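Local atomic coordinates of MerB2 (Bacillus megaterium, PDB entry 5C17), a protein that probably acts as an alkylmercury lyase that cleaves carbon-mercury bonds, and is here bound to a mercury(II) ion and a dithiol. Residues 16-21 with 59-64; 24-29 with 65-70; 130-133 with 138-141; 105-110 with 132-137. One frame throughout, in Å; residues are numbered along the deposited sequence. Where two conformers were deposited one is given.

Contact 1. Residues 16-21 with 59-64; sequences AKLPKE and VKILAQ
Leu18 and Pro19, the turn that leaves helix 5-17, lie against one side of the last turns of helix 52-64 through Ile61 and Leu62. All the contacts are between aliphatic groups. The tighter pair is Pro19 with Ile61, which point at each other, ring atom CG of the proline meeting the terminal methyl CD1 of Ile61 at 3.6 Å. Ile61 can serve two partners because its branches part at CB. CG1 stands anti to the carbonyl carbon (chi1 -75°) and carries CD1 to the proline, while CG2, anti to the backbone N, is left for the leucine. Leu18 touches through a single methyl, its CD2, which lies 4.3 Å from Ile61 CG2 and 4.2 Å from Leu62 CD2 and so bridges two successive residues of the helix. Leu62 in turn packs on Ile25 and Leu26 of helix 22-34. Polar groups nearby are engaged elsewhere: Pro19 O accepts a hydrogen bond from Ser22 OG, and NZ of Lys17, in the last turn of helix 5-17, forms a salt bridge with Glu157. With no hydrogen bond joining 16-21 to 59-64, the two are held by shape and the exclusion of water, a small apolar seam with its leucines buried and its Pro19-Ile61 side partly open to solvent.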
loop_
_atom_site.group_PDB
_atom_site.type_symbol
_atom_site.label_atom_id
_atom_site.label_comp_id
_atom_site.label_asym_id
_atom_site.label_seq_id
_atom_site.Cartn_x
_atom_site.Cartn_y
_atom_site.Cartn_z
ATOM N N ALA A 16 -6.368 17.234 3.404
ATOM C CA ALA A 16 -6.279 18.669 3.631
ATOM C C ALA A 16 -4.963 19.239 3.084
ATOM O O ALA A 16 -4.921 20.381 2.613
ATOM C CB ALA A 16 -6.408 18.970 5.119
ATOM N N LYS A 17 -3.897 18.443 3.163
ATOM C CA LYS A 17 -2.557 18.867 2.737
ATOM C C LYS A 17 -2.329 18.779 1.229
ATOM O O LYS A 17 -1.484 19.481 0.683
ATOM C CB LYS A 17 -1.491 17.999 3.425
ATOM C CG LYS A 17 -1.333 18.242 4.895
ATOM C CD LYS A 17 -0.489 17.134 5.553
ATOM C CE LYS A 17 -0.076 17.526 6.946
ATOM N NZ LYS A 17 1.001 18.545 6.922
ATOM N N LEU A 18 -3.029 17.868 0.572
ATOM C CA LEU A 18 -2.799 17.620 -0.839
ATOM C C LEU A 18 -3.499 18.646 -1.721
ATOM O O LEU A 18 -4.526 19.199 -1.339
ATOM C CB LEU A 18 -3.290 16.228 -1.207
ATOM C CG LEU A 18 -2.461 15.086 -0.636
ATOM C CD1 LEU A 18 -3.134 13.760 -0.917
ATOM C CD2 LEU A 18 -1.038 15.091 -1.210
ATOM N N PRO A 19 -2.953 18.894 -2.921
ATOM C CA PRO A 19 -3.628 19.765 -3.890
ATOM C C PRO A 19 -5.042 19.300 -4.242
ATOM O O PRO A 19 -5.319 18.111 -4.185
ATOM C CB PRO A 19 -2.759 19.638 -5.134
ATOM C CG PRO A 19 -1.464 19.163 -4.677
ATOM C CD PRO A 19 -1.669 18.391 -3.430
ATOM N N LYS A 20 -5.904 20.218 -4.660
ATOM C CA LYS A 20 -7.324 19.899 -4.921
ATOM C C LYS A 20 -7.588 18.791 -5.962
ATOM O O LYS A 20 -8.584 18.060 -5.849
ATOM C CB LYS A 20 -8.097 21.166 -5.330
ATOM C CG LYS A 20 -8.326 22.148 -4.185
ATOM C CD LYS A 20 -9.140 23.360 -4.628
ATOM C CE LYS A 20 -9.019 24.505 -3.633
ATOM N NZ LYS A 20 -10.329 24.897 -3.029
ATOM N N GLU A 21 -6.731 18.687 -6.976
ATOM C CA GLU A 21 -6.907 17.695 -8.049
ATOM C C GLU A 21 -6.214 16.370 -7.722
ATOM O O GLU A 21 -6.115 15.480 -8.566
ATOM C CB GLU A 21 -6.407 18.230 -9.390
ATOM C CG GLU A 21 -7.159 19.471 -9.910
ATOM C CD GLU A 21 -8.639 19.240 -10.313
ATOM O OE1 GLU A 21 -9.181 18.117 -10.208
ATOM O OE2 GLU A 21 -9.280 20.223 -10.745
ATOM N N VAL A 59 1.425 15.655 -9.866
ATOM C CA VAL A 59 2.265 14.458 -9.983
ATOM C C VAL A 59 3.614 14.652 -9.263
ATOM O O VAL A 59 4.084 13.746 -8.555
ATOM C CB VAL A 59 2.457 14.054 -11.446
ATOM C CG1 VAL A 59 3.558 13.013 -11.614
ATOM C CG2 VAL A 59 1.125 13.533 -12.024
ATOM N N LYS A 60 4.222 15.835 -9.392
ATOM C CA LYS A 60 5.475 16.125 -8.691
ATOM C C LYS A 60 5.314 15.953 -7.180
ATOM O O LYS A 60 6.152 15.329 -6.532
ATOM C CB LYS A 60 5.964 17.541 -9.014
ATOM C CG LYS A 60 7.258 17.933 -8.323
ATOM C CD LYS A 60 7.755 19.311 -8.742
ATOM C CE LYS A 60 9.099 19.620 -8.100
ATOM N NZ LYS A 60 9.712 20.852 -8.668
ATOM N N ILE A 61 4.235 16.496 -6.624
ATOM C CA ILE A 61 3.988 16.396 -5.181
ATOM C C ILE A 61 3.769 14.949 -4.772
ATOM O O ILE A 61 4.328 14.485 -3.762
ATOM C CB ILE A 61 2.792 17.274 -4.763
ATOM C CG1 ILE A 61 3.221 18.735 -4.752
ATOM C CG2 ILE A 61 2.282 16.880 -3.364
ATOM C CD1 ILE A 61 2.071 19.716 -4.755
ATOM N N LEU A 62 2.944 14.224 -5.525
ATOM C CA LEU A 62 2.660 12.825 -5.181
ATOM C C LEU A 62 3.930 11.982 -5.230
ATOM O O LEU A 62 4.125 11.100 -4.404
ATOM C CB LEU A 62 1.589 12.241 -6.104
ATOM C CG LEU A 62 0.219 12.899 -6.034
ATOM C CD1 LEU A 62 -0.667 12.346 -7.145
ATOM C CD2 LEU A 62 -0.408 12.735 -4.680
ATOM N N ALA A 63 4.803 12.273 -6.186
ATOM C CA ALA A 63 6.066 11.557 -6.292
ATOM C C ALA A 63 7.027 11.915 -5.141
ATOM O O ALA A 63 7.707 11.039 -4.595
ATOM C CB ALA A 63 6.708 11.789 -7.645
ATOM N N GLN A 64 7.072 13.191 -4.766
ATOM C CA GLN A 64 7.887 13.626 -3.631
ATOM C C GLN A 64 7.452 12.904 -2.354
ATOM O O GLN A 64 8.289 12.475 -1.556
ATOM C CB GLN A 64 7.799 15.149 -3.430
ATOM C CG GLN A 64 8.534 15.975 -4.486
ATOM C CD GLN A 64 8.302 17.488 -4.373
ATOM O OE1 GLN A 64 7.214 17.953 -3.996
ATOM N NE2 GLN A 64 9.333 18.261 -4.713
#

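Contact 2. Residues 24-29 with 65-70; sequences PILRTI and RQMIVR
In a set of helices followed by a short hairpin, a succession consistent with a winged-helix fold, Leu26 and Ile29 of helix 22-34 cover Met67 and Ile68 where the chain passes from helix 52-64 into strand 68-70. A Schellman motif at Gln66, with positive phi, ends that helix and turns the chain toward the strand. Leu26 divides its two methyls: CD1 lies 4.1 Å from Met67 CE, and CD2 lies 4.0 Å from Ile68 CG2. The same CG2 also receives Ile29 CD1 at 4.0 Å, so one methyl of the strand rests against two side chains one helical turn apart. Ile68 places CG1 in the crowded position between its backbone N and carbonyl carbon (chi1 65°), which leaves CG2 to face the helix. Met67 runs out extended and then bends at its sulfur (chi3 66°), bringing CE to Leu26; the two side chains cross at about a right angle. Within the helix, Pro24 O is gripped from opposite faces of its plane by Thr28 N and Thr28 OG1, the latter at 2.8 Å. Around this buried contact, Val58 of helix 52-64 touches Ile25, Leu44 of helix 41-48 touches Ile29, and Ala79 of strand 76-79 packs on both Ile29 and Ile68.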
loop_
_atom_site.group_PDB
_atom_site.type_symbol
_atom_site.label_atom_id
_atom_site.label_comp_id
_atom_site.label_asym_id
_atom_site.label_seq_id
_atom_site.Cartn_x
_atom_site.Cartn_y
_atom_site.Cartn_z
ATOM N N PRO A 24 -8.788 13.025 -8.168
ATOM C CA PRO A 24 -8.991 12.578 -9.556
ATOM C C PRO A 24 -7.740 11.935 -10.178
ATOM O O PRO A 24 -7.824 10.901 -10.857
ATOM C CB PRO A 24 -9.384 13.878 -10.284
ATOM C CG PRO A 24 -10.060 14.690 -9.212
ATOM C CD PRO A 24 -9.265 14.399 -7.953
ATOM N N ILE A 25 -6.581 12.526 -9.924
ATOM C CA ILE A 25 -5.327 12.019 -10.466
ATOM C C ILE A 25 -4.926 10.680 -9.828
ATOM O O ILE A 25 -4.595 9.730 -10.531
ATOM C CB ILE A 25 -4.223 13.102 -10.381
ATOM C CG1 ILE A 25 -4.511 14.199 -11.410
ATOM C CG2 ILE A 25 -2.831 12.495 -10.597
ATOM C CD1 ILE A 25 -3.733 15.470 -11.206
ATOM N N LEU A 26 -5.012 10.597 -8.504
ATOM C CA LEU A 26 -4.698 9.357 -7.801
ATOM C C LEU A 26 -5.618 8.230 -8.230
ATOM O O LEU A 26 -5.158 7.111 -8.444
ATOM C CB LEU A 26 -4.761 9.524 -6.285
ATOM C CG LEU A 26 -3.532 10.178 -5.665
ATOM C CD1 LEU A 26 -3.830 10.592 -4.238
ATOM C CD2 LEU A 26 -2.304 9.253 -5.710
ATOM N N ARG A 27 -6.924 8.497 -8.357
ATOM C CA ARG A 27 -7.838 7.449 -8.820
ATOM C C ARG A 27 -7.414 6.934 -10.183
ATOM O O ARG A 27 -7.359 5.729 -10.441
ATOM C CB ARG A 27 -9.268 7.971 -8.925
ATOM C CG ARG A 27 -9.945 8.228 -7.584
ATOM C CD ARG A 27 -11.365 8.802 -7.777
ATOM N NE ARG A 27 -12.215 7.866 -8.495
ATOM C CZ ARG A 27 -12.850 6.854 -7.933
ATOM N NH1 ARG A 27 -12.788 6.652 -6.621
ATOM N NH2 ARG A 27 -13.529 6.024 -8.692
ATOM N N THR A 28 -7.133 7.867 -11.083
ATOM C CA THR A 28 -6.804 7.510 -12.442
ATOM C C THR A 28 -5.545 6.638 -12.465
ATOM O O THR A 28 -5.478 5.612 -13.166
ATOM C CB THR A 28 -6.660 8.774 -13.317
ATOM O OG1 THR A 28 -7.882 9.533 -13.244
ATOM C CG2 THR A 28 -6.401 8.401 -14.747
ATOM N N ILE A 29 -4.548 7.014 -11.676
ATOM C CA ILE A 29 -3.308 6.240 -11.629
ATOM C C ILE A 29 -3.566 4.853 -11.014
ATOM O O ILE A 29 -3.214 3.812 -11.574
ATOM C CB ILE A 29 -2.223 6.959 -10.812
ATOM C CG1 ILE A 29 -1.825 8.279 -11.484
ATOM C CG2 ILE A 29 -0.997 6.062 -10.665
ATOM C CD1 ILE A 29 -0.948 9.201 -10.606
ATOM N N ARG A 65 6.139 12.742 -2.185
ATOM C CA ARG A 65 5.572 12.061 -1.019
ATOM C C ARG A 65 5.651 10.538 -1.157
ATOM O O ARG A 65 5.270 9.808 -0.256
ATOM C CB ARG A 65 4.110 12.478 -0.830
ATOM C CG ARG A 65 3.939 13.906 -0.368
ATOM C CD ARG A 65 2.471 14.272 -0.215
ATOM N NE ARG A 65 2.268 15.541 0.472
ATOM C CZ ARG A 65 2.235 15.670 1.788
ATOM N NH1 ARG A 65 2.388 14.607 2.559
ATOM N NH2 ARG A 65 2.048 16.867 2.331
ATOM N N GLN A 66 6.177 10.076 -2.281
ATOM C CA GLN A 66 6.273 8.651 -2.599
ATOM C C GLN A 66 4.928 7.943 -2.424
ATOM O O GLN A 66 4.861 6.781 -2.038
ATOM C CB GLN A 66 7.382 7.985 -1.790
ATOM C CG GLN A 66 8.727 8.625 -2.023
ATOM C CD GLN A 66 9.858 7.934 -1.282
ATOM O OE1 GLN A 66 9.644 7.216 -0.319
ATOM N NE2 GLN A 66 11.074 8.159 -1.741
ATOM N N MET A 67 3.867 8.676 -2.754
ATOM C CA MET A 67 2.526 8.116 -2.874
ATOM C C MET A 67 2.279 7.498 -4.234
ATOM O O MET A 67 1.331 6.727 -4.407
ATOM C CB MET A 67 1.480 9.184 -2.582
ATOM C CG MET A 67 1.451 9.572 -1.116
ATOM S SD MET A 67 0.384 10.970 -0.754
ATOM C CE MET A 67 -1.197 10.246 -1.157
ATOM N N ILE A 68 3.142 7.852 -5.179
ATOM C CA ILE A 68 3.281 7.162 -6.456
ATOM C C ILE A 68 4.766 6.907 -6.653
ATOM O O ILE A 68 5.608 7.586 -6.049
ATOM C CB ILE A 68 2.702 7.965 -7.649
ATOM C CG1 ILE A 68 3.491 9.262 -7.880
ATOM C CG2 ILE A 68 1.223 8.260 -7.425
ATOM C CD1 ILE A 68 3.041 10.039 -9.095
ATOM N N VAL A 69 5.064 5.913 -7.479
ATOM C CA VAL A 69 6.439 5.537 -7.804
ATOM C C VAL A 69 6.622 5.595 -9.300
ATOM O O VAL A 69 5.792 5.086 -10.043
ATOM C CB VAL A 69 6.810 4.129 -7.269
ATOM C CG1 VAL A 69 8.125 3.614 -7.878
ATOM C CG2 VAL A 69 6.891 4.168 -5.762
ATOM N N ARG A 70 7.717 6.224 -9.715
ATOM C CA ARG A 70 8.079 6.302 -11.122
ATOM C C ARG A 70 9.377 5.571 -11.344
ATOM O O ARG A 70 10.303 5.691 -10.544
ATOM C CB ARG A 70 8.257 7.758 -11.571
ATOM C CG ARG A 70 6.946 8.538 -11.620
ATOM C CD ARG A 70 7.121 9.985 -12.060
ATOM N NE ARG A 70 7.872 10.785 -11.091
ATOM C CZ ARG A 70 7.924 12.116 -11.098
ATOM N NH1 ARG A 70 8.637 12.766 -10.186
ATOM N NH2 ARG A 70 7.267 12.808 -12.019
#

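Contact 3. Residues 130-133 with 138-141; sequences IEVT and KLAK
Thr133 gives three polar atoms to the neighbouring strand, and all three are answered by Ala140 and Lys141. Its backbone N donates to Lys141 O at 3.0 Å, and its carbonyl O receives Ala140 N at 2.9 Å in an almost straight bond (178° at the hydrogen). The amide of Lys141 lies too far from that carbonyl and is taken instead by Thr133 OG1, also at 2.9 Å. The hydroxyl is in place because chi1 of 65° sets OG1 between the backbone N and the carbonyl carbon of Thr133. Two residues thus stand opposite one, a beta bulge in the hairpin formed by strands 129-135 and 138-143, with Ala140 in a non-extended conformation and the hydroxyl satisfying the amide that the bulge displaces. Lys141 O has a further, softer partner in the CA-H of Val132, with CA 3.3 Å away. On the outer side, Lys141 runs out extended, crosses Glu131 at a slant and bends at its end, where NZ makes a salt bridge to OE2 of Glu131 at 3.1 Å, weak as a hydrogen bond. Toward helix 194-207 the meeting is apolar: Val132 CG1 lies 3.7 Å from Leu139 CD2, and both side chains touch Leu194.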
loop_
_atom_site.group_PDB
_atom_site.type_symbol
_atom_site.label_atom_id
_atom_site.label_comp_id
_atom_site.label_asym_id
_atom_site.label_seq_id
_atom_site.Cartn_x
_atom_site.Cartn_y
_atom_site.Cartn_z
ATOM N N ILE A 130 5.488 -16.628 3.642
ATOM C CA ILE A 130 4.178 -16.367 4.225
ATOM C C ILE A 130 3.156 -16.398 3.098
ATOM O O ILE A 130 3.388 -15.807 2.041
ATOM C CB ILE A 130 4.185 -14.999 4.923
ATOM C CG1 ILE A 130 5.112 -15.104 6.156
ATOM C CG2 ILE A 130 2.754 -14.533 5.288
ATOM C CD1 ILE A 130 5.219 -13.899 6.950
ATOM N N GLU A 131 2.067 -17.125 3.308
ATOM C CA GLU A 131 0.975 -17.206 2.343
ATOM C C GLU A 131 -0.332 -16.884 3.045
ATOM O O GLU A 131 -0.626 -17.431 4.109
ATOM C CB GLU A 131 0.904 -18.591 1.708
ATOM C CG GLU A 131 2.156 -18.910 0.907
ATOM C CD GLU A 131 1.967 -20.049 -0.082
ATOM O OE1 GLU A 131 2.779 -20.145 -1.024
ATOM O OE2 GLU A 131 1.017 -20.847 0.075
ATOM N N VAL A 132 -1.097 -15.984 2.449
ATOM C CA VAL A 132 -2.391 -15.576 2.973
ATOM C C VAL A 132 -3.345 -15.504 1.798
ATOM O O VAL A 132 -2.984 -14.979 0.748
ATOM C CB VAL A 132 -2.338 -14.191 3.652
ATOM C CG1 VAL A 132 -3.704 -13.808 4.175
ATOM C CG2 VAL A 132 -1.323 -14.192 4.794
ATOM N N THR A 133 -4.558 -16.017 1.955
ATOM C CA THR A 133 -5.581 -15.798 0.939
ATOM C C THR A 133 -6.828 -15.209 1.579
ATOM O O THR A 133 -7.116 -15.428 2.765
ATOM C CB THR A 133 -5.950 -17.070 0.146
ATOM O OG1 THR A 133 -6.546 -18.015 1.020
ATOM C CG2 THR A 133 -4.720 -17.696 -0.504
ATOM N N LYS A 138 -13.034 -12.682 3.802
ATOM C CA LYS A 138 -12.687 -13.519 4.948
ATOM C C LYS A 138 -11.317 -14.139 4.717
ATOM O O LYS A 138 -11.019 -14.622 3.629
ATOM C CB LYS A 138 -13.724 -14.624 5.119
ATOM C CG LYS A 138 -13.595 -15.429 6.393
ATOM C CD LYS A 138 -14.699 -16.465 6.470
ATOM C CE LYS A 138 -14.791 -17.089 7.859
ATOM N NZ LYS A 138 -13.653 -17.999 8.120
ATOM N N LEU A 139 -10.478 -14.130 5.741
ATOM C CA LEU A 139 -9.211 -14.820 5.657
ATOM C C LEU A 139 -9.484 -16.308 5.482
ATOM O O LEU A 139 -10.285 -16.885 6.210
ATOM C CB LEU A 139 -8.391 -14.576 6.918
ATOM C CG LEU A 139 -7.881 -13.136 7.029
ATOM C CD1 LEU A 139 -7.517 -12.811 8.475
ATOM C CD2 LEU A 139 -6.685 -12.883 6.091
ATOM N N ALA A 140 -8.829 -16.916 4.500
ATOM C CA ALA A 140 -8.940 -18.351 4.260
ATOM C C ALA A 140 -7.607 -18.995 4.653
ATOM O O ALA A 140 -7.442 -19.401 5.795
ATOM C CB ALA A 140 -9.307 -18.616 2.792
ATOM N N LYS A 141 -6.637 -19.062 3.748
ATOM C CA LYS A 141 -5.336 -19.640 4.091
ATOM C C LYS A 141 -4.536 -18.609 4.873
ATOM O O LYS A 141 -4.591 -17.423 4.563
ATOM C CB LYS A 141 -4.581 -20.017 2.805
ATOM C CG LYS A 141 -3.297 -20.855 2.979
ATOM C CD LYS A 141 -2.498 -20.919 1.657
ATOM C CE LYS A 141 -1.533 -22.111 1.584
ATOM N NZ LYS A 141 -0.392 -22.036 2.543
#

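Contact 4. Residues 105-110 with 132-137; sequences STLELS and VTVRNG
Leu107 and Ser110 of helix 103-113 pack on Val132 and Val134 of strand 129-135 in a buried, mainly apolar contact between a helix and one face of the large antiparallel sheet. The helix and strand segments run nearly parallel, 11° apart, with their axes 10.0 Å from each other at closest approach. Leu107 reaches the sheet with one methyl, CD2, which lies 3.8 Å from Val134 CG2 and 4.1 Å from Val132 CG1. Two valines spaced by two residues point the same way from the strand and offer it a shared apolar surface. Leu107 crosses Val132 at about a right angle and Val134 more obliquely. Three residues further along the helix, Ser110 sets its OG, anti to the backbone N (chi1 175°), 3.8 Å from Val134 CG1. That touch is mere packing, since the buried hydroxyl is bonded to Ala115 O beyond the helix. On the other face of the strand, Arg135 folds back so that NH1 donates a hydrogen bond to Val134 O at 2.9 Å, from well above the carbonyl plane, while its NH2 forms a salt bridge with Asp118. Ile119 of the adjoining strand 117-122 and Leu194 of helix 194-207 also flank Leu107. A helix packed on one face of an antiparallel sheet makes a two-layer alpha+beta arrangement; here its first turn brings Ser105 to the pocket of the bound dithiol, three residues after the mercury ligand Cys102.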
loop_
_atom_site.group_PDB
_atom_site.type_symbol
_atom_site.label_atom_id
_atom_site.label_comp_id
_atom_site.label_asym_id
_atom_site.label_seq_id
_atom_site.Cartn_x
_atom_site.Cartn_y
_atom_site.Cartn_z
ATOM N N SER A 105 -0.522 -3.199 2.948
ATOM C CA SER A 105 -1.058 -2.983 1.617
ATOM C C SER A 105 -1.598 -4.276 1.017
ATOM O O SER A 105 -2.607 -4.268 0.321
ATOM C CB SER A 105 0.006 -2.378 0.687
ATOM O OG SER A 105 0.387 -1.082 1.117
ATOM N N THR A 106 -0.909 -5.399 1.265
ATOM C CA THR A 106 -1.370 -6.676 0.690
ATOM C C THR A 106 -2.829 -6.971 1.019
ATOM O O THR A 106 -3.542 -7.576 0.223
ATOM C CB THR A 106 -0.524 -7.928 1.120
ATOM O OG1 THR A 106 -0.634 -8.198 2.523
ATOM C CG2 THR A 106 0.929 -7.784 0.718
ATOM N N LEU A 107 -3.248 -6.600 2.228
ATOM C CA LEU A 107 -4.596 -6.902 2.701
ATOM C C LEU A 107 -5.542 -5.730 2.465
ATOM O O LEU A 107 -6.677 -5.911 1.998
ATOM C CB LEU A 107 -4.538 -7.305 4.173
ATOM C CG LEU A 107 -3.898 -8.688 4.387
ATOM C CD1 LEU A 107 -3.466 -8.873 5.804
ATOM C CD2 LEU A 107 -4.824 -9.817 3.976
ATOM N N GLU A 108 -5.097 -4.515 2.757
ATOM C CA GLU A 108 -5.995 -3.389 2.547
ATOM C C GLU A 108 -6.350 -3.216 1.074
ATOM O O GLU A 108 -7.449 -2.765 0.774
ATOM C CB GLU A 108 -5.481 -2.108 3.189
ATOM C CG GLU A 108 -4.585 -1.299 2.355
ATOM C CD GLU A 108 -4.182 0.016 2.998
ATOM O OE1 GLU A 108 -4.485 0.237 4.188
ATOM O OE2 GLU A 108 -3.554 0.831 2.302
ATOM N N LEU A 109 -5.458 -3.599 0.164
ATOM C CA LEU A 109 -5.778 -3.505 -1.258
ATOM C C LEU A 109 -6.883 -4.488 -1.657
ATOM O O LEU A 109 -7.660 -4.210 -2.564
ATOM C CB LEU A 109 -4.517 -3.691 -2.101
ATOM C CG LEU A 109 -3.510 -2.545 -2.043
ATOM C CD1 LEU A 109 -2.183 -2.961 -2.651
ATOM C CD2 LEU A 109 -4.053 -1.309 -2.737
ATOM N N SER A 110 -6.950 -5.639 -1.005
ATOM C CA SER A 110 -8.018 -6.595 -1.272
ATOM C C SER A 110 -9.368 -5.936 -1.017
ATOM O O SER A 110 -10.293 -6.005 -1.833
ATOM C CB SER A 110 -7.861 -7.841 -0.390
ATOM O OG SER A 110 -8.952 -8.731 -0.557
ATOM N N VAL A 132 -1.097 -15.984 2.449
ATOM C CA VAL A 132 -2.391 -15.576 2.973
ATOM C C VAL A 132 -3.345 -15.504 1.798
ATOM O O VAL A 132 -2.984 -14.979 0.748
ATOM C CB VAL A 132 -2.338 -14.191 3.652
ATOM C CG1 VAL A 132 -3.704 -13.808 4.175
ATOM C CG2 VAL A 132 -1.323 -14.192 4.794
ATOM N N THR A 133 -4.558 -16.017 1.955
ATOM C CA THR A 133 -5.581 -15.798 0.939
ATOM C C THR A 133 -6.828 -15.209 1.579
ATOM O O THR A 133 -7.116 -15.428 2.765
ATOM C CB THR A 133 -5.950 -17.070 0.146
ATOM O OG1 THR A 133 -6.546 -18.015 1.020
ATOM C CG2 THR A 133 -4.720 -17.696 -0.504
ATOM N N VAL A 134 -7.550 -14.446 0.769
ATOM C CA VAL A 134 -8.781 -13.807 1.193
ATOM C C VAL A 134 -9.867 -14.176 0.194
ATOM O O VAL A 134 -9.655 -14.071 -1.018
ATOM C CB VAL A 134 -8.625 -12.278 1.255
ATOM C CG1 VAL A 134 -9.903 -11.633 1.775
ATOM C CG2 VAL A 134 -7.432 -11.878 2.140
ATOM N N ARG A 135 -11.010 -14.620 0.713
ATOM C CA ARG A 135 -12.139 -15.040 -0.106
ATOM C C ARG A 135 -13.409 -14.372 0.446
ATOM O O ARG A 135 -13.800 -14.602 1.599
ATOM C CB ARG A 135 -12.274 -16.565 -0.077
ATOM C CG ARG A 135 -11.083 -17.347 -0.614
ATOM C CD ARG A 135 -10.948 -17.202 -2.110
ATOM N NE ARG A 135 -9.812 -17.945 -2.651
ATOM C CZ ARG A 135 -8.612 -17.428 -2.900
ATOM N NH1 ARG A 135 -8.357 -16.150 -2.643
ATOM N NH2 ARG A 135 -7.650 -18.198 -3.400
ATOM N N ASN A 136 -14.037 -13.528 -0.371
ATOM C CA ASN A 136 -15.226 -12.770 0.049
ATOM C C ASN A 136 -15.026 -12.034 1.364
ATOM O O ASN A 136 -15.901 -12.008 2.224
ATOM C CB ASN A 136 -16.454 -13.681 0.135
ATOM C CG ASN A 136 -16.977 -14.040 -1.215
ATOM O OD1 ASN A 136 -16.525 -13.487 -2.214
ATOM N ND2 ASN A 136 -17.940 -14.953 -1.268
ATOM N N GLY A 137 -13.861 -11.423 1.513
ATOM C CA GLY A 137 -13.561 -10.605 2.670
ATOM C C GLY A 137 -13.089 -11.356 3.891
ATOM O O GLY A 137 -12.761 -10.736 4.897
#

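Overall arrangement
Contacts 1 and 2 lie on one side of the chain's centre, contacts 3 and 4 on the other. The first two share the region where helix 52-64 passes into strand 68-70: Leu62 O and Met67 N, 2.9 Å apart, probably hydrogen-bond between them. Contacts 3 and 4 share Val132 and Thr133, so strand 129-135 is bonded edgewise to its hairpin partner and covered on one face by helix 103-113. Contacts 2 and 4 are buried, the first wholly apolar across its segments, the second admitting one serine hydroxyl; contact 1 is apolar but partly open, and contact 3, at the sheet's edge, relies on hydrogen bonds and a salt bridge. The eight-stranded sheet reaches from contact 2 to contact 3, whose centres are about 28 Å apart.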